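PDB 1RFE: conserved protein from Mycobacterium tuberculosis, which is of unknown function, but belongs to the pyridoxamine 5'-phosphate oxidase-like family, probably binds coenzyme F420 and may be an oxidoreductase. Local coordinates for residues V62-R65 and R69-F72; S107-Y112 and D125-K130. All coordinates share one frame; numbering follows the deposited sequence.

In the fold
Contact 1 packs helix 59-66 against the start of strand 69-76, and contact 2 brings the end of helix 98-112 against helix 122-127. Their centres lie 21 Å apart and their nearest atoms about 8 Å apart, so they do not touch. They follow one another along the chain, and both fall within the pyridoxamine 5'-phosphate oxidase-like region. Ala56 relates them indirectly: its carbonyl oxygen accepts a hydrogen bond from Arg65, while its backbone pairs with that of Lys130. Leu64 of contact 1 also packs on Val134 of strand 131-138, which follows 125-130. The geometry of these packing contacts does not place either one in a cofactor site.

Contact 1. Residues V62-R65 and R69-F72; sequences VNLR and RVSF
The CD2 methyl of Leu64 lies above the plane of the peptide group joining Arg69 to Val70, near the carbonyl oxygen. It stands about 3.6 Å off that plane, on the same side as Val70 CG1. It lies 4.0 Å from Arg69 O, with a C-O...CD2 angle of about 113°, a loose van der Waals approach from above the plane. Another flat group, the carboxamide of Asn63, does not meet the strand segment: its OD1 is hydrogen-bonded to His37 ND1 and Thr29 OG1.

The apolar contact is a single methyl pair. Leu64 CD2 reaches Val70 CG1 at 3.4 Å, tighter than usual for two carbons, while the other Leu64 methyl, CD1, stays 4.5 Å from Val70 CG1. The two side chains run at about a right angle, yet the paired methyls meet nearly tip to tip. With chi1 at -78°, the CG of Leu64 lies opposite its carbonyl carbon, and from there the CD2 branch extends to the strand.

Helix 59-66 leads through a short connection into strand 69-76 of the antiparallel sheet, consistent with the split-barrel fold of FMN-binding relatives. Leu64 is buried: besides Val70 its side chain touches Thr29, Ala92, Ile94 and Val134, from three further strands. Val70 pairs through its backbone with Gly90 and packs its side chain on Leu27.

Only 92 Å² is buried between the segments, counting both sides, and no hydrogen bond crosses between them. The closest CA atoms, those of Leu64 and Arg69, are 7.1 Å apart. Arg69 contributes chiefly its backbone; its CB points away from the helix, and its guanidinium group forms a salt bridge with Asp67 in the intervening turn.

Contact 2. Residues S107-Y112 and D125-K130; sequences SVWERY and DQMMNK
Met127, a selenomethionine, extends from its helix with CG opposite the backbone N (chi1 165°) and then bends at chi3, -69°, which turns its CE methyl towards Val108 and Trp109. Trp109 likewise has CG opposite its own N, carrying the indole out beside that methyl. The result is a small apolar helix-helix contact between the last turns of helices 98-112 and 122-127, which lie outside the strands of the split-barrel-like fold of this family.

The buried area is modest, 124 Å² over both sides, and the backbones stay apart: the nearest CA pair, Trp109 and Met127, is separated by 9.4 Å. Trp109 NE1 is hydrogen-bonded to Pro115 O, which ties the indole to the connection after its helix.

Two atoms of Met127 do the touching. SE lies 4.1 Å from Val108 CG1, and CE is equally far from that methyl. The CE methyl thus touches both Val108 CG1 and Trp109 CE3, and the Met127 side chain crosses both partners at a slant. From Trp109 CE3 the distance to Met127 CE is 4.1 Å, with CE near the plane of the indole and at its edge, so the methyl abuts the ring border and does not cover a face.

Contact 1. Residues V62-R65 and R69-F72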
loop_
_atom_site.group_PDB
_atom_site.type_symbol
_atom_site.label_atom_id
_atom_site.label_comp_id
_atom_site.label_asym_id
_atom_site.label_seq_id
_atom_site.Cartn_x
_atom_site.Cartn_y
_atom_site.Cartn_z
ATOM N N VAL A 62 -8.097 15.571 1.018
ATOM C CA VAL A 62 -9.201 16.257 1.699
ATOM C C VAL A 62 -9.886 15.356 2.732
ATOM O O VAL A 62 -10.044 15.752 3.882
ATOM C CB VAL A 62 -10.226 16.863 0.672
ATOM C CG1 VAL A 62 -11.606 17.159 1.337
ATOM C CG2 VAL A 62 -9.654 18.123 0.053
ATOM N N ASN A 63 -10.151 14.102 2.378
ATOM C CA ASN A 63 -10.686 13.156 3.360
ATOM C C ASN A 63 -9.735 13.020 4.526
ATOM O O ASN A 63 -10.118 12.982 5.716
ATOM C CB ASN A 63 -10.917 11.758 2.774
ATOM C CG ASN A 63 -12.019 11.690 1.747
ATOM O OD1 ASN A 63 -12.099 10.670 1.017
ATOM N ND2 ASN A 63 -12.858 12.755 1.617
ATOM N N LEU A 64 -8.457 12.974 4.204
ATOM C CA LEU A 64 -7.510 12.614 5.225
ATOM C C LEU A 64 -7.184 13.715 6.258
ATOM O O LEU A 64 -6.766 13.417 7.350
ATOM C CB LEU A 64 -6.223 12.118 4.605
ATOM C CG LEU A 64 -6.296 10.688 4.084
ATOM C CD1 LEU A 64 -4.989 10.360 3.341
ATOM C CD2 LEU A 64 -6.566 9.692 5.148
ATOM N N ARG A 65 -7.339 14.958 5.881
ATOM C CA ARG A 65 -7.079 16.073 6.784
ATOM C C ARG A 65 -8.250 16.181 7.732
ATOM O O ARG A 65 -8.068 16.527 8.908
ATOM C CB ARG A 65 -6.916 17.391 6.000
ATOM C CG ARG A 65 -5.524 17.567 5.328
ATOM C CD ARG A 65 -5.324 18.898 4.585
ATOM N NE ARG A 65 -4.312 18.782 3.525
ATOM C CZ ARG A 65 -4.531 18.760 2.184
ATOM N NH1 ARG A 65 -5.743 18.859 1.645
ATOM N NH2 ARG A 65 -3.472 18.632 1.367
ATOM N N ARG A 69 -7.980 8.537 9.546
ATOM C CA ARG A 69 -8.121 7.090 9.574
ATOM C C ARG A 69 -8.096 6.529 8.138
ATOM O O ARG A 69 -8.738 7.057 7.233
ATOM C CB ARG A 69 -9.399 6.695 10.327
ATOM C CG ARG A 69 -9.279 6.872 11.887
ATOM C CD ARG A 69 -10.514 6.510 12.629
ATOM N NE ARG A 69 -11.667 7.255 12.090
ATOM C CZ ARG A 69 -12.939 6.921 12.261
ATOM N NH1 ARG A 69 -13.275 5.859 12.956
ATOM N NH2 ARG A 69 -13.886 7.662 11.719
ATOM N N VAL A 70 -7.265 5.513 7.951
ATOM C CA VAL A 70 -7.066 4.852 6.672
ATOM C C VAL A 70 -7.035 3.355 6.824
ATOM O O VAL A 70 -6.688 2.819 7.910
ATOM C CB VAL A 70 -5.712 5.183 5.981
ATOM C CG1 VAL A 70 -5.826 6.353 5.209
ATOM C CG2 VAL A 70 -4.516 5.254 6.966
ATOM N N SER A 71 -7.388 2.673 5.737
ATOM C CA SER A 71 -7.104 1.248 5.594
ATOM C C SER A 71 -6.393 1.007 4.287
ATOM O O SER A 71 -6.625 1.728 3.283
ATOM C CB SER A 71 -8.389 0.425 5.605
ATOM O OG SER A 71 -9.083 0.669 6.801
ATOM N N PHE A 72 -5.524 -0.000 4.270
ATOM C CA PHE A 72 -4.782 -0.297 3.032
ATOM C C PHE A 72 -4.630 -1.788 2.938
ATOM O O PHE A 72 -4.223 -2.420 3.905
ATOM C CB PHE A 72 -3.438 0.434 3.041
ATOM C CG PHE A 72 -2.731 0.469 1.714
ATOM C CD1 PHE A 72 -3.084 1.383 0.754
ATOM C CD2 PHE A 72 -1.693 -0.413 1.441
ATOM C CE1 PHE A 72 -2.414 1.401 -0.462
ATOM C CE2 PHE A 72 -1.021 -0.384 0.252
ATOM C CZ PHE A 72 -1.384 0.531 -0.708
#

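Contact 2. Residues S107-Y112 and D125-K130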
loop_
_atom_site.group_PDB
_atom_site.type_symbol
_atom_site.label_atom_id
_atom_site.label_comp_id
_atom_site.label_asym_id
_atom_site.label_seq_id
_atom_site.Cartn_x
_atom_site.Cartn_y
_atom_site.Cartn_z
ATOM N N SER A 107 11.414 6.513 -4.499
ATOM C CA SER A 107 11.024 5.157 -4.211
ATOM C C SER A 107 10.040 4.673 -5.266
ATOM O O SER A 107 10.145 3.535 -5.722
ATOM C CB SER A 107 10.512 4.966 -2.752
ATOM O OG SER A 107 9.789 3.773 -2.636
ATOM N N VAL A 108 9.117 5.533 -5.689
ATOM C CA VAL A 108 8.170 5.209 -6.697
ATOM C C VAL A 108 8.871 5.004 -8.049
ATOM O O VAL A 108 8.535 4.084 -8.791
ATOM C CB VAL A 108 7.065 6.309 -6.868
ATOM C CG1 VAL A 108 6.335 6.124 -8.208
ATOM C CG2 VAL A 108 6.049 6.285 -5.681
ATOM N N TRP A 109 9.831 5.867 -8.336
ATOM C CA TRP A 109 10.658 5.756 -9.510
ATOM C C TRP A 109 11.419 4.441 -9.560
ATOM O O TRP A 109 11.391 3.765 -10.569
ATOM C CB TRP A 109 11.629 6.905 -9.602
ATOM C CG TRP A 109 12.469 6.876 -10.820
ATOM C CD1 TRP A 109 13.662 6.221 -11.015
ATOM C CD2 TRP A 109 12.191 7.566 -12.014
ATOM N NE1 TRP A 109 14.133 6.491 -12.278
ATOM C CE2 TRP A 109 13.228 7.304 -12.906
ATOM C CE3 TRP A 109 11.151 8.438 -12.414
ATOM C CZ2 TRP A 109 13.261 7.861 -14.185
ATOM C CZ3 TRP A 109 11.173 8.965 -13.664
ATOM C CH2 TRP A 109 12.232 8.677 -14.544
ATOM N N GLU A 110 12.029 4.056 -8.471
ATOM C CA GLU A 110 12.780 2.848 -8.413
ATOM C C GLU A 110 11.906 1.595 -8.418
ATOM O O GLU A 110 12.278 0.573 -8.992
ATOM C CB GLU A 110 13.686 2.880 -7.205
ATOM C CG GLU A 110 14.863 3.851 -7.432
ATOM C CD GLU A 110 15.985 3.699 -6.435
ATOM O OE1 GLU A 110 15.684 3.415 -5.254
ATOM O OE2 GLU A 110 17.165 3.923 -6.829
ATOM N N ARG A 111 10.694 1.717 -7.875
ATOM C CA ARG A 111 9.816 0.616 -7.725
ATOM C C ARG A 111 9.104 0.308 -9.061
ATOM O O ARG A 111 8.801 -0.837 -9.354
ATOM C CB ARG A 111 8.836 0.809 -6.567
ATOM C CG ARG A 111 9.434 0.542 -5.172
ATOM C CD ARG A 111 8.547 0.998 -3.990
ATOM N NE ARG A 111 7.195 0.503 -4.210
ATOM C CZ ARG A 111 6.796 -0.767 -4.099
ATOM N NH1 ARG A 111 7.571 -1.735 -3.619
ATOM N NH2 ARG A 111 5.568 -1.083 -4.450
ATOM N N TYR A 112 8.867 1.318 -9.870
ATOM C CA TYR A 112 8.021 1.145 -11.022
ATOM C C TYR A 112 8.631 1.590 -12.336
ATOM O O TYR A 112 8.001 1.397 -13.391
ATOM C CB TYR A 112 6.675 1.850 -10.829
ATOM C CG TYR A 112 5.864 1.400 -9.623
ATOM C CD1 TYR A 112 4.945 0.342 -9.694
ATOM C CD2 TYR A 112 5.974 2.075 -8.422
ATOM C CE1 TYR A 112 4.205 -0.023 -8.573
ATOM C CE2 TYR A 112 5.253 1.696 -7.297
ATOM C CZ TYR A 112 4.385 0.676 -7.372
ATOM O OH TYR A 112 3.677 0.351 -6.248
ATOM N N ASP A 125 11.082 15.527 -9.743
ATOM C CA ASP A 125 10.591 16.853 -9.326
ATOM C C ASP A 125 9.207 17.104 -9.919
ATOM O O ASP A 125 8.338 17.621 -9.252
ATOM C CB ASP A 125 11.552 18.008 -9.763
ATOM C CG ASP A 125 12.854 18.118 -8.904
ATOM O OD1 ASP A 125 12.938 17.569 -7.755
ATOM O OD2 ASP A 125 13.879 18.759 -9.335
ATOM N N GLN A 126 9.001 16.736 -11.186
ATOM C CA GLN A 126 7.736 17.012 -11.862
ATOM C C GLN A 126 6.592 16.080 -11.447
ATOM O O GLN A 126 5.455 16.510 -11.313
ATOM C CB GLN A 126 7.915 16.939 -13.387
ATOM C CG GLN A 126 7.003 17.847 -14.181
ATOM C CD GLN A 126 7.239 17.644 -15.684
ATOM O OE1 GLN A 126 8.077 18.328 -16.290
ATOM N NE2 GLN A 126 6.531 16.688 -16.262
HETATM N N MSE A 127 6.898 14.818 -11.242
HETATM C CA MSE A 127 5.945 13.858 -10.683
HETATM C C MSE A 127 5.412 14.368 -9.317
HETATM O O MSE A 127 4.216 14.235 -9.010
HETATM C CB MSE A 127 6.614 12.478 -10.532
HETATM C CG MSE A 127 5.872 11.437 -9.640
HETATM SE SE MSE A 127 7.133 10.043 -8.939
HETATM C CE MSE A 127 7.488 9.170 -10.642
HETATM N N MSE A 128 6.292 14.969 -8.534
HETATM C CA MSE A 128 5.978 15.322 -7.140
HETATM C C MSE A 128 5.548 16.796 -6.946
HETATM O O MSE A 128 5.234 17.205 -5.838
HETATM C CB MSE A 128 7.186 15.029 -6.261
HETATM C CG MSE A 128 7.546 13.581 -6.134
HETATM SE SE MSE A 128 6.049 12.399 -5.601
HETATM C CE MSE A 128 5.815 13.068 -3.719
ATOM N N ASN A 129 5.558 17.553 -8.042
ATOM C CA ASN A 129 5.124 18.959 -8.099
ATOM C C ASN A 129 3.654 19.151 -7.681
ATOM O O ASN A 129 2.768 18.563 -8.262
ATOM C CB ASN A 129 5.326 19.482 -9.534
ATOM C CG ASN A 129 4.976 20.949 -9.673
ATOM O OD1 ASN A 129 4.139 21.330 -10.516
ATOM N ND2 ASN A 129 5.603 21.783 -8.845
ATOM N N LYS A 130 3.406 19.943 -6.642
ATOM C CA LYS A 130 2.036 20.186 -6.104
ATOM C C LYS A 130 1.413 18.912 -5.521
ATOM O O LYS A 130 0.173 18.751 -5.480
ATOM C CB LYS A 130 1.065 20.773 -7.162
ATOM C CG LYS A 130 1.633 21.837 -8.093
ATOM C CD LYS A 130 1.487 23.254 -7.535
ATOM C CE LYS A 130 1.757 24.316 -8.619
ATOM N NZ LYS A 130 3.062 24.997 -8.482
#